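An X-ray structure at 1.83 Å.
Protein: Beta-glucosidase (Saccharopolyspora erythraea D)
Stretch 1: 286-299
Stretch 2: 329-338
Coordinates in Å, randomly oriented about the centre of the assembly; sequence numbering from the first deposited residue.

Stretch 1 286-299: LHASTYLVNDVLKG
Stretch 2, residues 329-338: RASVNAGIDM

Helix 290-299, entered through a 3-10 segment at 286-288, packs beside helix 329-334 with N-to-C directions 20° apart and axes 9.4 Å apart at closest approach. CA atoms pair as Ala-288 with Ser-331 (4.9 Å), Thr-290 with Ala-334 (3.9 Å) and Asn-294 with Gly-335 (5.0 Å). Ser-289 (chi1 t, phi/psi -88/90) caps the first helix: its OG accepts from Leu-292 N at 3.0 Å. From Asp-295 N to Thr-290 O (3.0 Å) onward, i to i-5 bonds form a wider pi-type turn; Asn-294 N bonds to Thr-290 O (2.8 Å), so its 3.3 Å approach to Ala-334 O, at a poor angle, leaves no donor unsatisfied.

The carbonyl of His-287 faces the second helix. Its O accepts from Ser-331 OG (chi1 t) at 2.9 Å and lies 3.3 Å from Ser-331 CA in a CA-H...O contact. The His-287 ring (chi1 m) bonds elsewhere in the structure through both nitrogens, while its CD2 meets Ile-336 CD1 at 3.4 Å. A water donates to Ala-288 O (3.0 Å) and Ala-330 O (2.8 Å), joining two carbonyls that cannot bond each other; its link to Thr-290 OG1 (3.3 Å) is weak.

Ala-334 packs closely: its CB sits 3.7 Å from Ala-288 C, and Val-293 CB (chi1 t) lies 3.4 Å from Ala-334 O. Gly-335, at phi/psi 112/4, is the first residue to leave helical phi/psi, in a Schellman motif, with its N bonded to Val-332 O (3.0 Å). A CB here would jam against the preceding carbonyl and crowd Asn-294 CB and Val-293 CG1.

Lys-298 points its CA-to-CB bond toward the second stretch (chi1 m, chi2 to chi4 t). Its NZ donates to Gly-335 O (2.8 Å) and to Asp-337 OD1 (2.7 Å, a salt bridge; Asp-337 chi1 m), pairing buried charges; NZ and both Asp-337 carboxylate oxygens also bond elsewhere in the structure.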

# COMPACT_ATOMS: atom_id res chain seq x y z
N LEU A 286 9.13 15.44 -9.42
CA LEU A 286 10.08 14.48 -8.86
C LEU A 286 10.69 13.61 -9.96
O LEU A 286 11.89 13.32 -9.92
CB LEU A 286 9.40 13.62 -7.79
CG LEU A 286 9.77 13.99 -6.34
CD1 LEU A 286 11.23 13.66 -6.01
CD2 LEU A 286 9.48 15.46 -6.05
N HIS A 287 9.90 13.23 -10.96
CA HIS A 287 10.40 12.38 -12.05
C HIS A 287 11.40 13.09 -12.96
O HIS A 287 11.97 12.43 -13.84
CB HIS A 287 9.23 11.84 -12.86
CG HIS A 287 8.61 10.63 -12.23
ND1 HIS A 287 7.79 10.72 -11.12
CD2 HIS A 287 8.73 9.31 -12.50
CE1 HIS A 287 7.41 9.51 -10.75
NE2 HIS A 287 7.97 8.63 -11.58
N ALA A 288 11.63 14.38 -12.79
CA ALA A 288 12.71 15.06 -13.51
C ALA A 288 13.78 15.59 -12.58
O ALA A 288 14.67 16.32 -13.03
CB ALA A 288 12.16 16.20 -14.37
N SER A 289 13.74 15.25 -11.29
CA SER A 289 14.62 15.87 -10.30
C SER A 289 15.92 15.09 -10.23
O SER A 289 16.08 14.15 -9.45
CB SER A 289 13.96 15.95 -8.93
OG SER A 289 14.87 16.48 -7.98
N THR A 290 16.89 15.50 -11.06
CA THR A 290 18.23 14.93 -10.95
C THR A 290 18.77 15.09 -9.53
O THR A 290 19.42 14.18 -9.00
CB THR A 290 19.16 15.60 -11.96
OG1 THR A 290 18.56 15.54 -13.27
CG2 THR A 290 20.50 14.91 -12.01
N TYR A 291 18.48 16.23 -8.89
CA TYR A 291 19.01 16.46 -7.56
C TYR A 291 18.47 15.44 -6.57
O TYR A 291 19.24 14.76 -5.87
CB TYR A 291 18.69 17.89 -7.09
CG TYR A 291 19.12 18.15 -5.66
CD1 TYR A 291 20.47 18.11 -5.31
CD2 TYR A 291 18.19 18.41 -4.66
CE1 TYR A 291 20.88 18.32 -4.01
CE2 TYR A 291 18.58 18.63 -3.35
CZ TYR A 291 19.93 18.59 -3.03
OH TYR A 291 20.34 18.80 -1.74
N LEU A 292 17.14 15.28 -6.50
CA LEU A 292 16.60 14.40 -5.47
C LEU A 292 16.84 12.93 -5.80
O LEU A 292 17.15 12.14 -4.91
CB LEU A 292 15.11 14.68 -5.26
CG LEU A 292 14.79 16.02 -4.58
CD1 LEU A 292 13.30 16.17 -4.33
CD2 LEU A 292 15.56 16.14 -3.27
N VAL A 293 16.72 12.55 -7.08
CA VAL A 293 16.82 11.13 -7.44
C VAL A 293 18.27 10.71 -7.59
O VAL A 293 18.71 9.71 -7.01
CB VAL A 293 16.01 10.84 -8.72
CG1 VAL A 293 16.17 9.38 -9.11
CG2 VAL A 293 14.55 11.16 -8.51
N ASN A 294 19.05 11.44 -8.38
CA ASN A 294 20.43 11.01 -8.55
C ASN A 294 21.32 11.51 -7.42
O ASN A 294 22.04 10.72 -6.80
CB ASN A 294 20.99 11.48 -9.90
CG ASN A 294 22.41 10.98 -10.12
OD1 ASN A 294 22.62 9.84 -10.53
ND2 ASN A 294 23.39 11.83 -9.81
N ASP A 295 21.27 12.81 -7.13
CA ASP A 295 22.25 13.37 -6.19
C ASP A 295 21.95 12.93 -4.76
O ASP A 295 22.86 12.50 -4.03
CB ASP A 295 22.28 14.89 -6.31
CG ASP A 295 22.84 15.36 -7.64
OD1 ASP A 295 23.32 14.52 -8.42
OD2 ASP A 295 22.81 16.58 -7.90
N VAL A 296 20.70 13.01 -4.34
CA VAL A 296 20.38 12.70 -2.95
C VAL A 296 20.14 11.21 -2.74
O VAL A 296 20.77 10.59 -1.88
CB VAL A 296 19.19 13.56 -2.47
CG1 VAL A 296 18.78 13.19 -1.05
CG2 VAL A 296 19.57 15.05 -2.55
N LEU A 297 19.26 10.59 -3.53
CA LEU A 297 18.90 9.20 -3.27
C LEU A 297 20.04 8.25 -3.61
O LEU A 297 20.50 7.48 -2.75
CB LEU A 297 17.64 8.82 -4.05
CG LEU A 297 17.26 7.34 -3.99
CD1 LEU A 297 16.94 6.90 -2.57
CD2 LEU A 297 16.08 7.12 -4.89
N LYS A 298 20.50 8.27 -4.86
CA LYS A 298 21.59 7.38 -5.25
C LYS A 298 22.91 7.82 -4.65
O LYS A 298 23.72 6.99 -4.22
CB LYS A 298 21.69 7.31 -6.77
CG LYS A 298 20.60 6.46 -7.42
CD LYS A 298 20.84 6.32 -8.91
CE LYS A 298 19.83 5.36 -9.54
NZ LYS A 298 20.11 5.18 -11.00
N GLY A 299 23.15 9.13 -4.58
CA GLY A 299 24.45 9.62 -4.16
C GLY A 299 24.57 9.72 -2.66
O GLY A 299 25.22 8.88 -2.02
N ARG A 329 13.94 11.77 -22.07
CA ARG A 329 15.27 12.28 -21.75
C ARG A 329 15.34 12.81 -20.32
O ARG A 329 16.25 12.45 -19.56
CB ARG A 329 15.66 13.38 -22.74
CG ARG A 329 17.00 14.09 -22.43
CD ARG A 329 17.20 15.31 -23.36
NE ARG A 329 16.56 15.06 -24.65
CZ ARG A 329 15.56 15.77 -25.16
NH1 ARG A 329 15.10 16.84 -24.51
NH2 ARG A 329 15.03 15.42 -26.33
N ALA A 330 14.39 13.66 -19.94
CA ALA A 330 14.46 14.30 -18.63
C ALA A 330 14.41 13.27 -17.51
O ALA A 330 15.12 13.40 -16.50
CB ALA A 330 13.33 15.31 -18.46
N SER A 331 13.59 12.23 -17.67
CA SER A 331 13.39 11.30 -16.57
C SER A 331 14.52 10.28 -16.49
O SER A 331 14.99 9.94 -15.39
CB SER A 331 12.05 10.60 -16.72
OG SER A 331 11.66 10.03 -15.48
N VAL A 332 14.98 9.76 -17.63
CA VAL A 332 16.15 8.89 -17.60
C VAL A 332 17.35 9.63 -17.02
O VAL A 332 18.09 9.08 -16.20
CB VAL A 332 16.44 8.32 -19.01
CG1 VAL A 332 17.72 7.50 -18.98
CG2 VAL A 332 15.27 7.46 -19.51
N ASN A 333 17.58 10.88 -17.45
CA ASN A 333 18.74 11.60 -16.93
C ASN A 333 18.56 12.01 -15.48
O ASN A 333 19.55 12.28 -14.80
CB ASN A 333 19.06 12.83 -17.80
CG ASN A 333 19.76 12.45 -19.10
OD1 ASN A 333 20.42 11.42 -19.17
ND2 ASN A 333 19.60 13.27 -20.13
N ALA A 334 17.33 12.05 -14.98
CA ALA A 334 17.15 12.28 -13.55
C ALA A 334 17.69 11.13 -12.71
O ALA A 334 17.91 11.32 -11.51
CB ALA A 334 15.67 12.53 -13.23
N GLY A 335 17.92 9.96 -13.31
CA GLY A 335 18.45 8.83 -12.57
C GLY A 335 17.50 7.66 -12.38
O GLY A 335 17.88 6.70 -11.70
N ILE A 336 16.29 7.70 -12.94
CA ILE A 336 15.37 6.57 -12.82
C ILE A 336 15.85 5.41 -13.69
O ILE A 336 16.32 5.60 -14.82
CB ILE A 336 13.94 7.02 -13.19
CG1 ILE A 336 13.45 8.07 -12.19
CG2 ILE A 336 12.96 5.83 -13.23
CD1 ILE A 336 12.06 8.58 -12.46
N ASP A 337 15.73 4.19 -13.16
CA ASP A 337 16.27 3.00 -13.82
C ASP A 337 15.25 2.24 -14.65
O ASP A 337 15.60 1.71 -15.71
CB ASP A 337 16.85 2.05 -12.78
CG ASP A 337 17.90 2.70 -11.91
OD1 ASP A 337 18.83 3.32 -12.47
OD2 ASP A 337 17.77 2.62 -10.67
N MET A 338 14.01 2.14 -14.18
CA MET A 338 12.99 1.35 -14.85
C MET A 338 11.72 2.18 -14.96
O MET A 338 11.37 2.93 -14.04
CB MET A 338 12.70 0.05 -14.09
CG MET A 338 11.58 -0.79 -14.70
SD MET A 338 11.47 -2.42 -13.96
CE MET A 338 12.79 -3.28 -14.82
O HOH W 1 16.19 15.81 -15.55